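Local atomic coordinates of imidazolonepropionase (Unidentified, PDB entry 2Q09), a protein that hydrolyses a carbon-nitrogen bond of imidazolone-5-propanoate to give N-formimidoyl-L-glutamate, the third step of histidine degradation. Residues A[345-350]-A[384-389]; A[300-305]-A[339-344]; A[281-286]-A[354-359]; A[304-307]-A[311-314]. All blocks are in the same frame, centred on the assembly; numbering follows the deposited sequence.

From the N-terminal side, strand 283-286 opens interaction 3, the outer loop, which closes at helix 352-357. Interactions 2 and 4 nest inside that loop and both start from helix 302-307. Interaction 4 closes at once, on strand 312-314, which pairs with strand 283-286 in the barrel. Interaction 2 closes later, on the connection 339-344 that leads into helix 343-349. Interaction 1 opens on that same helix after interaction 2 has closed. It crosses interaction 3, because its second segment, 384-389, comes after helix 352-357. Together the four contacts tie two neighbouring barrel strands to surrounding helices, and helix 343-349 to the short helix 385-388.

Interaction 1: A[345-350]-A[384-389]; sequences EAMAGV and AELSYL
Ala-346 and Met-347 of helix 343-349 pack against Leu-386 and Ser-387 of the short, weakly bonded helix 385-388. Both lie in the amidohydrolase family region, of the TIM-barrel fold; the second helix falls between strands 375-378 and 395-400. No hydrogen bond joins the two segments, and the four touching residues are buried.

The apolar part is formed by Met-347, a selenomethionine, and Leu-386. CG of Met-347 stands anti to the backbone N (chi1 -175°), and the chain then bends at chi2 (58°). This brings the end of the side chain across to the leucine. Its CE lies 3.7 Å from Leu-386 CD1, and its SE is 3.9 Å from the same CD1, so a single leucine branch does the touching. Leu-68 of strand 63-73 and Tyr-24 also touch the Met-347 side chain.

The backbone of the short helix has a polar partner in helix 328-339: Arg-329 gives a hydrogen bond from NE to Leu-386 O. Met-332 of that helix touches Ser-387.

The remaining contact joins a hydroxyl to a methyl group: Ser-387 OG sits 3.4 Å from Ala-346 CB.

Interaction 2: A[300-305]-A[339-344]; sequences PPVVAL and FGLTPV
Phe-339 places its ring CG anti to its own carbonyl carbon (chi1 -65°), which carries the ring to Pro-300; Val-302, with CG1 anti to its backbone N (chi1 171°), spreads both methyls toward Phe-339 and Leu-341. The contact packs the start of helix 302-307, outside the strands of the TIM barrel, on the connection between helices 328-339 and 343-349.

Pro-300 makes a CH-pi contact. Its CD lies over one face of the Phe-339 ring, 3.8 Å from the centroid and 27° off the normal. The approach is offset toward the rim, so CD comes within 3.4 Å of Phe-339 CE1. The proline CG reaches the ring too, 3.7 Å from Phe-339 CZ. Phe-291 meets the same phenylalanine edge-to-face, and Leu-286 of strand 283-286 also touches it.

The backbone sets up both sides. Pro-301 is the centre of an inverse gamma turn, closed by Val-302 N to Pro-300 O at 2.7 Å, and is the N-cap of the helix. Gly-340, with positive phi, is the first residue to leave helix 328-339.

Val-302 completes the packing with its two branches. CG2 sits 3.8 Å from Phe-339 O and 4.0 Å from Phe-339 CB. CG1 also lies near that oxygen, and meets Leu-341 CD1 at 3.9 Å.

Interaction 3: A[281-286]-A[354-359]; sequences GVVATL and AARALG
Val-283, on barrel strand 283-286, and Ala-357, near the end of helix 352-357, bring the two backbones closest, with their CA atoms 5.6 Å apart. The helix stops just beyond: Gly-359, with positive phi, is the C-prime residue of a Schellman motif.

Val-283 is the main apolar partner, and its two methyls have different neighbours. CG1 meets Ala-357 CB at 4.0 Å. CG2 lies alongside the stem of Arg-356, 3.6 Å from CG and 3.7 Å from CD of that arginine. The stem is extended as far as CD and then bends at chi3 (-66°), which turns the guanidinium away from the valine. One water bridges the two segments there. It accepts from Arg-356 NH1 at 3.0 Å and donates to Gly-281 O at 3.2 Å.

Thr-285 touches Ala-357 only loosely. Its side chain also comes close to that of the metal ligand His-72. Helix 352-357 touches Ser-262 of strand 262-265 and Ile-69 of strand 63-73 as well, so it packs against several strands of the TIM barrel.

The chemistry divides the contact in two: the buried valine and alanine, with the aliphatic stem of the arginine, make an apolar part, while the charged end of the exposed arginine reaches Gly-281 through water.

Interaction 4: A[304-307]-A[311-314]; sequences ALRK and PMAV
Where helix 302-307 leads back into strand 312-314, the selenomethionine Met-312 packs against the helix, on Leu-305 and Arg-306. A short connection, 308-311, joins the two elements. The contact between them is made of side chains alone, with no hydrogen bond across it.

Met-312 has CG anti to its carbonyl carbon (chi1 -54°). The chain runs straight through chi2 and bends at chi3 (-75°). The bend lets the last two atoms serve different partners. SE rests against Leu-305, 4.1 Å from CB and 4.1 Å from CD1 of that leucine. CE turns to the arginine and lies 3.6 Å from Arg-306 CG. The selenium has a further neighbour one helical turn back, Val-302, whose CG1 is 4.0 Å from Met-312 SE.

In the TIM barrel, strand 312-314 runs parallel to strand 283-286. The two are paired by backbone hydrogen bonds, among them Ala-313 N to Ala-284 O. Met-312 points out of the barrel toward the helix, while the next residue, Ala-313, touches Val-283 and Thr-285. Leu-305 also touches Ala-284 and Ile-274 of helix 271-280.

Arg-306 is exposed and gives only its aliphatic part to the selenomethionine. Its chain bends at chi3, and the guanidinium forms a salt bridge from NH1 to OE1 of Glu-345, on helix 343-349. The same carboxylate oxygen accepts a hydrogen bond from Thr-342 N.

Interaction 1: A[345-350]-A[384-389]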
# COMPACT_ATOMS: atom_id res chain seq x y z
N GLU A 345 6.18 11.23 10.91
CA GLU A 345 5.67 11.35 9.55
C GLU A 345 5.51 9.94 8.97
O GLU A 345 4.57 9.65 8.23
CB GLU A 345 6.63 12.17 8.67
CG GLU A 345 6.71 13.65 9.03
CD GLU A 345 7.75 14.39 8.20
OE1 GLU A 345 8.89 13.90 8.07
OE2 GLU A 345 7.42 15.47 7.67
N ALA A 346 6.45 9.05 9.31
CA ALA A 346 6.40 7.68 8.81
C ALA A 346 5.17 6.96 9.37
O ALA A 346 4.49 6.25 8.65
CB ALA A 346 7.68 6.93 9.20
N MSE A 347 4.90 7.16 10.66
CA MSE A 347 3.75 6.52 11.30
C MSE A 347 2.44 7.02 10.67
O MSE A 347 1.55 6.23 10.34
CB MSE A 347 3.76 6.77 12.81
CG MSE A 347 2.67 6.03 13.57
SE MSE A 347 2.76 4.11 13.31
CE MSE A 347 1.40 3.60 14.63
N ALA A 348 2.33 8.33 10.49
CA ALA A 348 1.13 8.87 9.87
C ALA A 348 1.09 8.33 8.44
O ALA A 348 0.02 8.13 7.87
CB ALA A 348 1.18 10.39 9.85
N GLY A 349 2.28 8.10 7.88
CA GLY A 349 2.39 7.59 6.53
C GLY A 349 1.82 6.19 6.34
O GLY A 349 1.43 5.83 5.24
N VAL A 350 1.78 5.39 7.41
CA VAL A 350 1.24 4.04 7.31
C VAL A 350 -0.09 3.89 8.03
O VAL A 350 -0.58 2.77 8.23
CB VAL A 350 2.24 2.98 7.86
CG1 VAL A 350 3.55 3.07 7.07
CG2 VAL A 350 2.48 3.20 9.35
N ALA A 384 7.56 5.87 18.29
CA ALA A 384 8.74 6.20 17.49
C ALA A 384 9.53 4.92 17.20
O ALA A 384 10.21 4.82 16.17
CB ALA A 384 9.63 7.21 18.24
N GLU A 385 9.44 3.96 18.10
CA GLU A 385 10.17 2.71 17.93
C GLU A 385 9.70 1.86 16.73
O GLU A 385 10.45 1.03 16.23
CB GLU A 385 10.10 1.87 19.21
CG GLU A 385 10.84 0.54 19.05
CD GLU A 385 11.22 -0.10 20.37
OE1 GLU A 385 11.81 -1.19 20.33
OE2 GLU A 385 10.93 0.48 21.45
N LEU A 386 8.48 2.09 16.26
CA LEU A 386 7.97 1.30 15.14
C LEU A 386 8.74 1.54 13.84
O LEU A 386 8.85 0.63 13.02
CB LEU A 386 6.48 1.59 14.93
CG LEU A 386 5.63 1.26 16.16
CD1 LEU A 386 4.14 1.42 15.83
CD2 LEU A 386 5.91 -0.15 16.62
N SER A 387 9.28 2.74 13.67
CA SER A 387 10.08 3.09 12.49
C SER A 387 11.55 2.79 12.76
O SER A 387 12.36 2.75 11.83
CB SER A 387 9.96 4.59 12.17
OG SER A 387 8.65 4.97 11.82
N TYR A 388 11.90 2.58 14.02
CA TYR A 388 13.28 2.37 14.43
C TYR A 388 13.79 0.92 14.46
O TYR A 388 14.64 0.56 13.64
CB TYR A 388 13.50 3.00 15.81
CG TYR A 388 14.95 3.20 16.17
CD1 TYR A 388 15.69 4.23 15.59
CD2 TYR A 388 15.60 2.35 17.07
CE1 TYR A 388 17.04 4.42 15.91
CE2 TYR A 388 16.94 2.52 17.38
CZ TYR A 388 17.65 3.56 16.80
OH TYR A 388 18.98 3.73 17.12
N LEU A 389 13.30 0.13 15.41
CA LEU A 389 13.72 -1.26 15.56
C LEU A 389 12.91 -2.15 14.63
O LEU A 389 11.69 -2.30 14.81
CB LEU A 389 13.52 -1.72 17.01
CG LEU A 389 14.02 -3.14 17.30
CD1 LEU A 389 15.52 -3.21 17.11
CD2 LEU A 389 13.64 -3.51 18.72

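Interaction 2: A[300-305]-A[339-344]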
# COMPACT_ATOMS: atom_id res chain seq x y z
N PRO A 300 12.88 12.00 -4.01
CA PRO A 300 11.56 12.59 -4.23
C PRO A 300 11.59 13.96 -3.54
O PRO A 300 12.32 14.15 -2.57
CB PRO A 300 10.62 11.62 -3.51
CG PRO A 300 11.34 10.32 -3.56
CD PRO A 300 12.78 10.75 -3.26
N PRO A 301 10.84 14.94 -4.05
CA PRO A 301 10.82 16.28 -3.45
C PRO A 301 10.09 16.37 -2.11
O PRO A 301 9.08 17.09 -1.97
CB PRO A 301 10.14 17.12 -4.54
CG PRO A 301 9.12 16.16 -5.07
CD PRO A 301 9.90 14.87 -5.19
N VAL A 302 10.61 15.66 -1.12
CA VAL A 302 10.02 15.63 0.23
C VAL A 302 9.87 17.02 0.86
O VAL A 302 8.80 17.37 1.35
CB VAL A 302 10.87 14.74 1.18
CG1 VAL A 302 10.38 14.88 2.61
CG2 VAL A 302 10.78 13.29 0.74
N VAL A 303 10.94 17.80 0.84
CA VAL A 303 10.89 19.13 1.42
C VAL A 303 9.77 19.96 0.79
O VAL A 303 8.98 20.57 1.48
CB VAL A 303 12.25 19.87 1.25
CG1 VAL A 303 12.12 21.31 1.72
CG2 VAL A 303 13.32 19.15 2.06
N ALA A 304 9.71 19.97 -0.54
CA ALA A 304 8.68 20.72 -1.24
C ALA A 304 7.27 20.19 -0.95
O ALA A 304 6.33 20.97 -0.79
CB ALA A 304 8.94 20.71 -2.74
N LEU A 305 7.13 18.87 -0.88
CA LEU A 305 5.83 18.28 -0.58
C LEU A 305 5.38 18.72 0.81
O LEU A 305 4.21 19.00 1.04
CB LEU A 305 5.90 16.75 -0.63
CG LEU A 305 5.99 16.12 -2.02
CD1 LEU A 305 6.26 14.62 -1.87
CD2 LEU A 305 4.69 16.36 -2.80
N PHE A 339 14.90 9.28 2.97
CA PHE A 339 14.15 10.45 2.52
C PHE A 339 14.05 11.54 3.58
O PHE A 339 13.48 12.60 3.33
CB PHE A 339 12.74 10.04 2.07
CG PHE A 339 12.73 9.16 0.85
CD1 PHE A 339 13.84 9.07 0.01
CD2 PHE A 339 11.59 8.44 0.51
CE1 PHE A 339 13.82 8.30 -1.15
CE2 PHE A 339 11.54 7.66 -0.65
CZ PHE A 339 12.66 7.58 -1.48
N GLY A 340 14.60 11.28 4.76
CA GLY A 340 14.59 12.27 5.81
C GLY A 340 13.30 12.48 6.60
O GLY A 340 13.18 13.47 7.33
N LEU A 341 12.33 11.58 6.46
CA LEU A 341 11.09 11.73 7.21
C LEU A 341 11.36 11.51 8.70
O LEU A 341 12.35 10.89 9.08
CB LEU A 341 10.04 10.71 6.74
CG LEU A 341 9.06 11.11 5.64
CD1 LEU A 341 9.80 11.41 4.35
CD2 LEU A 341 8.06 9.95 5.43
N THR A 342 10.47 12.03 9.53
CA THR A 342 10.59 11.84 10.97
C THR A 342 9.81 10.57 11.29
O THR A 342 8.97 10.13 10.50
CB THR A 342 9.95 13.00 11.75
OG1 THR A 342 8.56 13.09 11.42
CG2 THR A 342 10.62 14.32 11.40
N PRO A 343 10.10 9.94 12.45
CA PRO A 343 9.33 8.72 12.75
C PRO A 343 7.83 9.00 12.81
O PRO A 343 7.01 8.13 12.51
CB PRO A 343 9.89 8.28 14.10
CG PRO A 343 11.35 8.73 14.00
CD PRO A 343 11.21 10.12 13.40
N VAL A 344 7.45 10.23 13.18
CA VAL A 344 6.03 10.56 13.27
C VAL A 344 5.42 10.70 11.87
O VAL A 344 4.27 10.32 11.66
CB VAL A 344 5.80 11.84 14.14
CG1 VAL A 344 6.27 13.09 13.41
CG2 VAL A 344 4.34 11.93 14.51

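Interaction 3: A[281-286]-A[354-359]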
# COMPACT_ATOMS: atom_id res chain seq x y z
N GLY A 281 -6.13 17.36 -3.25
CA GLY A 281 -6.06 16.48 -2.09
C GLY A 281 -5.56 15.07 -2.39
O GLY A 281 -6.02 14.11 -1.79
N VAL A 282 -4.63 14.96 -3.33
CA VAL A 282 -4.07 13.67 -3.70
C VAL A 282 -2.96 13.31 -2.71
O VAL A 282 -2.24 14.19 -2.23
CB VAL A 282 -3.48 13.73 -5.14
CG1 VAL A 282 -2.90 12.39 -5.54
CG2 VAL A 282 -4.58 14.15 -6.12
N VAL A 283 -2.84 12.03 -2.37
CA VAL A 283 -1.80 11.61 -1.45
C VAL A 283 -0.55 11.25 -2.24
O VAL A 283 -0.63 10.64 -3.31
CB VAL A 283 -2.23 10.38 -0.63
CG1 VAL A 283 -1.07 9.87 0.22
CG2 VAL A 283 -3.41 10.73 0.27
N ALA A 284 0.61 11.65 -1.73
CA ALA A 284 1.88 11.34 -2.39
C ALA A 284 2.44 10.11 -1.67
O ALA A 284 2.72 10.16 -0.47
CB ALA A 284 2.85 12.52 -2.28
N THR A 285 2.60 9.01 -2.40
CA THR A 285 3.11 7.80 -1.78
C THR A 285 4.60 7.59 -2.05
O THR A 285 5.03 7.48 -3.20
CB THR A 285 2.33 6.56 -2.26
OG1 THR A 285 0.94 6.71 -1.93
CG2 THR A 285 2.85 5.29 -1.56
N LEU A 286 5.37 7.57 -0.98
CA LEU A 286 6.81 7.37 -1.08
C LEU A 286 7.14 5.89 -1.01
O LEU A 286 6.60 5.15 -0.19
CB LEU A 286 7.51 8.12 0.06
CG LEU A 286 7.20 9.62 0.09
CD1 LEU A 286 7.85 10.26 1.31
CD2 LEU A 286 7.70 10.29 -1.20
N ALA A 354 -2.04 6.62 4.69
CA ALA A 354 -2.17 5.38 3.92
C ALA A 354 -3.65 5.10 3.73
O ALA A 354 -4.08 4.65 2.67
CB ALA A 354 -1.51 4.22 4.67
N ALA A 355 -4.45 5.34 4.77
CA ALA A 355 -5.88 5.12 4.70
C ALA A 355 -6.48 5.99 3.59
O ALA A 355 -7.27 5.52 2.78
CB ALA A 355 -6.54 5.44 6.04
N ARG A 356 -6.09 7.26 3.58
CA ARG A 356 -6.59 8.21 2.59
C ARG A 356 -6.20 7.78 1.17
O ARG A 356 -6.99 7.91 0.24
CB ARG A 356 -6.04 9.61 2.87
CG ARG A 356 -6.62 10.71 1.95
CD ARG A 356 -6.15 12.10 2.38
NE ARG A 356 -6.67 12.47 3.69
CZ ARG A 356 -7.91 12.92 3.90
NH1 ARG A 356 -8.75 13.06 2.88
NH2 ARG A 356 -8.31 13.21 5.13
N ALA A 357 -4.97 7.28 1.02
CA ALA A 357 -4.49 6.83 -0.28
C ALA A 357 -5.34 5.68 -0.83
O ALA A 357 -5.34 5.41 -2.03
CB ALA A 357 -3.03 6.38 -0.18
N LEU A 358 -6.07 5.01 0.06
CA LEU A 358 -6.93 3.90 -0.35
C LEU A 358 -8.40 4.31 -0.30
O LEU A 358 -9.28 3.48 -0.46
CB LEU A 358 -6.70 2.69 0.57
CG LEU A 358 -5.29 2.11 0.62
CD1 LEU A 358 -5.24 0.92 1.55
CD2 LEU A 358 -4.85 1.70 -0.79
N GLY A 359 -8.63 5.60 -0.08
CA GLY A 359 -9.99 6.13 -0.02
C GLY A 359 -10.74 5.72 1.23
O GLY A 359 -11.97 5.75 1.26
O HOH W 1 -8.66 13.40 -0.06

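Interaction 4: A[304-307]-A[311-314]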
# COMPACT_ATOMS: atom_id res chain seq x y z
N ALA A 304 9.71 19.97 -0.54
CA ALA A 304 8.68 20.72 -1.24
C ALA A 304 7.27 20.19 -0.95
O ALA A 304 6.33 20.97 -0.79
CB ALA A 304 8.94 20.71 -2.74
N LEU A 305 7.13 18.87 -0.88
CA LEU A 305 5.83 18.28 -0.58
C LEU A 305 5.38 18.72 0.81
O LEU A 305 4.21 19.00 1.04
CB LEU A 305 5.90 16.75 -0.63
CG LEU A 305 5.99 16.12 -2.02
CD1 LEU A 305 6.26 14.62 -1.87
CD2 LEU A 305 4.69 16.36 -2.80
N ARG A 306 6.33 18.77 1.74
CA ARG A 306 6.00 19.20 3.09
C ARG A 306 5.57 20.66 3.09
O ARG A 306 4.55 21.01 3.68
CB ARG A 306 7.20 19.02 4.02
CG ARG A 306 7.22 17.69 4.73
CD ARG A 306 8.00 17.78 6.03
NE ARG A 306 9.43 17.95 5.80
CZ ARG A 306 10.33 16.99 5.97
NH1 ARG A 306 9.95 15.79 6.38
NH2 ARG A 306 11.61 17.24 5.75
N LYS A 307 6.35 21.51 2.43
CA LYS A 307 6.02 22.93 2.37
C LYS A 307 4.62 23.16 1.81
O LYS A 307 3.93 24.08 2.24
CB LYS A 307 7.03 23.68 1.52
CG LYS A 307 8.39 23.80 2.17
CD LYS A 307 9.37 24.51 1.25
CE LYS A 307 10.71 24.70 1.93
NZ LYS A 307 11.73 25.22 0.98
N PRO A 311 0.01 15.41 1.99
CA PRO A 311 0.19 14.26 2.87
C PRO A 311 1.02 13.18 2.17
O PRO A 311 0.81 12.88 1.00
CB PRO A 311 -1.23 13.81 3.16
CG PRO A 311 -1.98 14.23 1.92
CD PRO A 311 -1.41 15.59 1.64
N MSE A 312 1.98 12.61 2.89
CA MSE A 312 2.85 11.59 2.31
C MSE A 312 2.66 10.24 2.97
O MSE A 312 2.83 10.09 4.19
CB MSE A 312 4.32 12.01 2.43
CG MSE A 312 4.64 13.39 1.85
SE MSE A 312 6.50 13.84 2.17
CE MSE A 312 6.41 14.25 4.04
N ALA A 313 2.30 9.25 2.17
CA ALA A 313 2.14 7.90 2.68
C ALA A 313 3.47 7.19 2.43
O ALA A 313 4.26 7.64 1.59
CB ALA A 313 1.00 7.18 1.95
N VAL A 314 3.72 6.12 3.16
CA VAL A 314 4.93 5.33 2.99
C VAL A 314 4.48 3.89 2.78
O VAL A 314 3.62 3.40 3.52
CB VAL A 314 5.84 5.40 4.23
CG1 VAL A 314 6.99 4.40 4.08
CG2 VAL A 314 6.40 6.81 4.41